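Serine protease inhibitor 4, isoform B (Drosophila melanogaster, PDB 4P0F) probably inhibits serine and cysteine endopeptidases as a member of the serpin family, captured here in its cleaved form. Local coordinates at residues 48-60 against 290-304. Numbering follows the deposited sequence.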
loop_
_atom_site.group_PDB
_atom_site.type_symbol
_atom_site.label_atom_id
_atom_site.label_comp_id
_atom_site.label_asym_id
_atom_site.label_seq_id
_atom_site.Cartn_x
_atom_site.Cartn_y
_atom_site.Cartn_z
ATOM N N ALA A 48 -7.612 -11.732 -7.175
ATOM C CA ALA A 48 -8.527 -11.676 -8.310
ATOM C C ALA A 48 -7.958 -12.473 -9.471
ATOM O O ALA A 48 -8.699 -13.175 -10.164
ATOM C CB ALA A 48 -8.793 -10.245 -8.723
ATOM N N ARG A 49 -6.643 -12.405 -9.668
ATOM C CA ARG A 49 -6.028 -13.140 -10.778
ATOM C C ARG A 49 -6.275 -14.650 -10.695
ATOM O O ARG A 49 -6.348 -15.333 -11.728
ATOM C CB ARG A 49 -4.518 -12.856 -10.839
ATOM C CG ARG A 49 -3.820 -13.551 -11.998
ATOM C CD ARG A 49 -3.233 -14.884 -11.587
ATOM N NE ARG A 49 -2.656 -15.619 -12.714
ATOM C CZ ARG A 49 -3.274 -16.566 -13.417
ATOM N NH1 ARG A 49 -4.532 -16.931 -13.154
ATOM N NH2 ARG A 49 -2.617 -17.168 -14.399
ATOM N N LEU A 50 -6.411 -15.180 -9.483
ATOM C CA LEU A 50 -6.659 -16.616 -9.310
ATOM C C LEU A 50 -7.936 -17.067 -10.012
ATOM O O LEU A 50 -8.075 -18.236 -10.372
ATOM C CB LEU A 50 -6.769 -16.988 -7.835
ATOM C CG LEU A 50 -5.580 -16.697 -6.926
ATOM C CD1 LEU A 50 -5.914 -17.220 -5.535
ATOM C CD2 LEU A 50 -4.302 -17.319 -7.467
ATOM N N GLY A 51 -8.868 -16.135 -10.185
ATOM C CA GLY A 51 -10.130 -16.432 -10.840
ATOM C C GLY A 51 -10.190 -15.987 -12.289
ATOM O O GLY A 51 -11.228 -16.128 -12.936
ATOM N N ALA A 52 -9.083 -15.449 -12.794
ATOM C CA ALA A 52 -9.017 -14.922 -14.151
ATOM C C ALA A 52 -8.506 -15.960 -15.142
ATOM O O ALA A 52 -7.846 -16.929 -14.767
ATOM C CB ALA A 52 -8.131 -13.674 -14.187
ATOM N N GLU A 53 -8.826 -15.742 -16.414
ATOM C CA GLU A 53 -8.438 -16.635 -17.484
ATOM C C GLU A 53 -7.871 -15.841 -18.648
ATOM O O GLU A 53 -8.020 -14.622 -18.709
ATOM C CB GLU A 53 -9.633 -17.464 -17.954
ATOM C CG GLU A 53 -10.199 -18.382 -16.904
ATOM C CD GLU A 53 -11.215 -19.342 -17.485
ATOM O OE1 GLU A 53 -12.383 -19.318 -17.059
ATOM O OE2 GLU A 53 -10.843 -20.121 -18.382
ATOM N N ASN A 54 -7.209 -16.541 -19.562
ATOM C CA ASN A 54 -6.846 -15.980 -20.863
ATOM C C ASN A 54 -6.078 -14.661 -20.750
ATOM O O ASN A 54 -5.220 -14.524 -19.882
ATOM C CB ASN A 54 -8.110 -15.796 -21.702
ATOM C CG ASN A 54 -8.954 -17.063 -21.764
ATOM O OD1 ASN A 54 -8.425 -18.163 -21.915
ATOM N ND2 ASN A 54 -10.267 -16.913 -21.630
ATOM N N GLU A 55 -6.374 -13.686 -21.612
ATOM C CA GLU A 55 -5.595 -12.431 -21.621
ATOM C C GLU A 55 -5.775 -11.603 -20.351
ATOM O O GLU A 55 -4.861 -10.868 -19.937
ATOM C CB GLU A 55 -5.955 -11.575 -22.843
ATOM C CG GLU A 55 -5.063 -10.344 -22.967
ATOM C CD GLU A 55 -5.445 -9.407 -24.094
ATOM O OE1 GLU A 55 -6.248 -9.790 -24.972
ATOM O OE2 GLU A 55 -4.932 -8.263 -24.086
ATOM N N THR A 56 -6.935 -11.707 -19.712
ATOM C CA THR A 56 -7.143 -11.019 -18.451
ATOM C C THR A 56 -6.114 -11.499 -17.431
ATOM O O THR A 56 -5.470 -10.691 -16.751
ATOM C CB THR A 56 -8.586 -11.246 -17.928
ATOM O OG1 THR A 56 -9.520 -10.744 -18.891
ATOM C CG2 THR A 56 -8.811 -10.538 -16.597
ATOM N N ALA A 57 -5.945 -12.812 -17.325
ATOM C CA ALA A 57 -4.983 -13.371 -16.383
ATOM C C ALA A 57 -3.559 -12.974 -16.758
ATOM O O ALA A 57 -2.747 -12.661 -15.893
ATOM C CB ALA A 57 -5.101 -14.876 -16.331
ATOM N N THR A 58 -3.247 -13.017 -18.046
ATOM C CA THR A 58 -1.899 -12.680 -18.475
ATOM C C THR A 58 -1.568 -11.220 -18.158
ATOM O O THR A 58 -0.460 -10.924 -17.697
ATOM C CB THR A 58 -1.714 -12.940 -19.970
ATOM O OG1 THR A 58 -2.028 -14.314 -20.260
ATOM C CG2 THR A 58 -0.295 -12.672 -20.390
ATOM N N GLN A 59 -2.506 -10.311 -18.425
ATOM C CA GLN A 59 -2.304 -8.897 -18.104
ATOM C C GLN A 59 -2.011 -8.718 -16.613
ATOM O O GLN A 59 -1.085 -7.992 -16.241
ATOM C CB GLN A 59 -3.526 -8.059 -18.488
ATOM C CG GLN A 59 -3.632 -7.723 -19.962
ATOM C CD GLN A 59 -4.728 -6.706 -20.252
ATOM O OE1 GLN A 59 -5.438 -6.256 -19.342
ATOM N NE2 GLN A 59 -4.870 -6.340 -21.517
ATOM N N LEU A 60 -2.796 -9.379 -15.765
ATOM C CA LEU A 60 -2.595 -9.279 -14.322
ATOM C C LEU A 60 -1.220 -9.823 -13.909
ATOM O O LEU A 60 -0.497 -9.168 -13.163
ATOM C CB LEU A 60 -3.715 -10.003 -13.573
ATOM C CG LEU A 60 -4.993 -9.168 -13.504
ATOM C CD1 LEU A 60 -6.198 -10.064 -13.219
ATOM C CD2 LEU A 60 -4.880 -8.078 -12.460
ATOM N N GLY A 290 -1.289 -1.203 -18.035
ATOM C CA GLY A 290 -1.533 -2.239 -19.024
ATOM C C GLY A 290 -2.478 -3.337 -18.594
ATOM O O GLY A 290 -2.485 -4.410 -19.197
ATOM N N MET A 291 -3.284 -3.067 -17.570
ATOM C CA MET A 291 -4.234 -4.052 -17.056
ATOM C C MET A 291 -5.688 -3.604 -17.265
ATOM O O MET A 291 -6.504 -3.667 -16.344
ATOM C CB MET A 291 -3.953 -4.328 -15.582
ATOM C CG MET A 291 -2.586 -4.966 -15.363
ATOM S SD MET A 291 -2.143 -5.228 -13.632
ATOM C CE MET A 291 -1.572 -3.592 -13.149
ATOM N N SER A 292 -6.007 -3.196 -18.492
ATOM C CA SER A 292 -7.336 -2.666 -18.826
ATOM C C SER A 292 -8.417 -3.717 -18.994
ATOM O O SER A 292 -9.596 -3.424 -18.784
ATOM C CB SER A 292 -7.272 -1.849 -20.118
ATOM O OG SER A 292 -6.574 -0.640 -19.898
ATOM N N ARG A 293 -8.049 -4.926 -19.405
ATOM C CA ARG A 293 -9.066 -5.893 -19.823
ATOM C C ARG A 293 -10.034 -6.287 -18.693
ATOM O O ARG A 293 -11.229 -6.517 -18.939
ATOM C CB ARG A 293 -8.392 -7.140 -20.406
ATOM C CG ARG A 293 -9.314 -8.040 -21.210
ATOM C CD ARG A 293 -8.506 -9.035 -22.031
ATOM N NE ARG A 293 -9.332 -10.006 -22.733
ATOM C CZ ARG A 293 -9.798 -9.853 -23.971
ATOM N NH1 ARG A 293 -9.534 -8.750 -24.661
ATOM N NH2 ARG A 293 -10.537 -10.809 -24.518
ATOM N N MET A 294 -9.526 -6.354 -17.468
ATOM C CA MET A 294 -10.321 -6.719 -16.296
ATOM C C MET A 294 -11.555 -5.825 -16.061
ATOM O O MET A 294 -12.526 -6.266 -15.447
ATOM C CB MET A 294 -9.427 -6.694 -15.054
ATOM C CG MET A 294 -8.866 -5.337 -14.767
ATOM S SD MET A 294 -7.454 -5.428 -13.640
ATOM C CE MET A 294 -8.273 -6.128 -12.235
ATOM N N PHE A 295 -11.528 -4.586 -16.546
ATOM C CA PHE A 295 -12.654 -3.648 -16.371
ATOM C C PHE A 295 -13.609 -3.631 -17.554
ATOM O O PHE A 295 -14.667 -3.000 -17.498
ATOM C CB PHE A 295 -12.137 -2.223 -16.149
ATOM C CG PHE A 295 -11.063 -2.131 -15.125
ATOM C CD1 PHE A 295 -11.357 -2.279 -13.787
ATOM C CD2 PHE A 295 -9.748 -1.891 -15.503
ATOM C CE1 PHE A 295 -10.363 -2.199 -12.837
ATOM C CE2 PHE A 295 -8.765 -1.822 -14.577
ATOM C CZ PHE A 295 -9.059 -1.964 -13.238
ATOM N N SER A 296 -13.218 -4.300 -18.633
ATOM C CA SER A 296 -13.938 -4.244 -19.892
ATOM C C SER A 296 -14.957 -5.359 -20.027
ATOM O O SER A 296 -14.963 -6.324 -19.261
ATOM C CB SER A 296 -12.962 -4.336 -21.062
ATOM O OG SER A 296 -12.592 -5.687 -21.283
ATOM N N ASP A 297 -15.790 -5.249 -21.053
ATOM C CA ASP A 297 -16.761 -6.294 -21.330
ATOM C C ASP A 297 -16.115 -7.523 -21.966
ATOM O O ASP A 297 -16.800 -8.502 -22.267
ATOM C CB ASP A 297 -17.876 -5.751 -22.217
ATOM C CG ASP A 297 -18.874 -4.906 -21.444
ATOM O OD1 ASP A 297 -19.040 -5.131 -20.223
ATOM O OD2 ASP A 297 -19.500 -4.021 -22.061
ATOM N N GLN A 298 -14.795 -7.479 -22.137
ATOM C CA GLN A 298 -14.042 -8.639 -22.582
ATOM C C GLN A 298 -13.349 -9.356 -21.422
ATOM O O GLN A 298 -12.617 -10.320 -21.639
ATOM C CB GLN A 298 -13.008 -8.234 -23.630
ATOM C CG GLN A 298 -13.612 -7.762 -24.944
ATOM C CD GLN A 298 -14.245 -6.386 -24.852
ATOM O OE1 GLN A 298 -13.628 -5.434 -24.374
ATOM N NE2 GLN A 298 -15.486 -6.275 -25.314
ATOM N N ALA A 299 -13.589 -8.903 -20.196
ATOM C CA ALA A 299 -12.936 -9.491 -19.032
ATOM C C ALA A 299 -13.246 -10.975 -18.909
ATOM O O ALA A 299 -14.361 -11.413 -19.197
ATOM C CB ALA A 299 -13.361 -8.777 -17.763
ATOM N N GLU A 300 -12.256 -11.729 -18.447
ATOM C CA GLU A 300 -12.357 -13.173 -18.302
ATOM C C GLU A 300 -12.104 -13.591 -16.860
ATOM O O GLU A 300 -10.955 -13.703 -16.433
ATOM C CB GLU A 300 -11.364 -13.854 -19.240
ATOM C CG GLU A 300 -11.694 -13.608 -20.716
ATOM C CD GLU A 300 -10.587 -12.995 -21.549
ATOM O OE1 GLU A 300 -9.674 -12.353 -21.000
ATOM O OE2 GLU A 300 -10.646 -13.161 -22.793
ATOM N N PHE A 301 -13.182 -13.806 -16.106
ATOM C CA PHE A 301 -13.075 -14.203 -14.707
ATOM C C PHE A 301 -13.895 -15.463 -14.452
ATOM O O PHE A 301 -14.515 -15.614 -13.400
ATOM C CB PHE A 301 -13.534 -13.074 -13.780
ATOM C CG PHE A 301 -12.531 -11.969 -13.623
ATOM C CD1 PHE A 301 -11.392 -12.150 -12.862
ATOM C CD2 PHE A 301 -12.734 -10.750 -14.234
ATOM C CE1 PHE A 301 -10.470 -11.135 -12.727
ATOM C CE2 PHE A 301 -11.813 -9.729 -14.096
ATOM C CZ PHE A 301 -10.690 -9.922 -13.339
ATOM N N GLY A 302 -13.868 -16.382 -15.414
ATOM C CA GLY A 302 -14.665 -17.585 -15.333
ATOM C C GLY A 302 -14.239 -18.619 -14.313
ATOM O O GLY A 302 -14.930 -19.634 -14.145
ATOM N N LYS A 303 -13.126 -18.378 -13.622
ATOM C CA LYS A 303 -12.662 -19.327 -12.627
ATOM C C LYS A 303 -13.039 -18.912 -11.203
ATOM O O LYS A 303 -12.672 -19.593 -10.252
ATOM C CB LYS A 303 -11.155 -19.533 -12.760
ATOM C CG LYS A 303 -10.826 -20.570 -13.845
ATOM C CD LYS A 303 -9.364 -20.520 -14.282
ATOM C CE LYS A 303 -8.457 -21.334 -13.380
ATOM N NZ LYS A 303 -7.029 -21.247 -13.819
ATOM N N MET A 304 -13.811 -17.836 -11.067
ATOM C CA MET A 304 -14.258 -17.380 -9.753
ATOM C C MET A 304 -15.470 -18.153 -9.224
ATOM O O MET A 304 -15.427 -18.692 -8.126
ATOM C CB MET A 304 -14.590 -15.890 -9.797
ATOM C CG MET A 304 -13.366 -15.021 -9.878
ATOM S SD MET A 304 -13.768 -13.266 -9.849
ATOM C CE MET A 304 -12.168 -12.575 -9.378
HETATM O O HOH W 1 -13.465 -16.440 -18.315
HETATM O O HOH W 2 -8.214 -13.574 -23.971
HETATM O O HOH W 3 -6.697 -7.109 -17.014
#
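Met-291 opens the contact by laying CG against the backbone carbonyl of Gln-59, its sulfur, like that of Met-294, packed on Leu-60 CD2. Two residues on, Arg-293 N gives a hydrogen bond to Gln-59 OE1 (2.9 Å), in the amide plane and on a lone pair; a water links that same oxygen to Met-294 N. The Arg-293 side chain, with CG anti to the backbone N (chi1 -164°), runs out extended across Glu-55, whose carboxylate lies nearly parallel to the guanidinium (planes 12° apart). Glu-55 OE1 sits over one face, 3.5 Å from Arg-293 NH1, a salt bridge of charge alone. Side-on, Arg-293 NE bonds to Glu-300 OE1 and NH2 to OE2, both in the guanidinium plane but more than 40° out of the carboxylate plane.

Glu-300 is the hub. Three donors meet on its OE1: Arg-293 NE, Thr-56 OG1 at 2.7 Å and Thr-56 N at 3.1 Å, while Thr-56 OG1 accepts from Glu-300 N (2.9 Å). With an alanine in place of Glu-300, Thr-56 N and OG1 would probably lose their shared acceptor and the guanidinium its in-plane partner, leaving it less firmly held, with Glu-55 still over one face. Glu-300 O receives Glu-53 N. Phe-301 then offers a ring face to Thr-56 CG2, 4.2 Å from the centroid, a CH-pi contact, with Ala-48 O at the ring edge. Lys-303 N bonds to Gly-51 O (3.0 Å), and its aliphatic chain lies against Glu-53 CG; Met-304 CG closes on Gly-51 CA.

In this serpin fold the link between helices 38-49 and 54-64 is thus held to the loop joining helix 283-288 to strand 311-324, with Met-337 of strand 328-341 touching Ala-48 and Met-294, and Phe-109 of helix 107-115 meeting Leu-50 and Met-304.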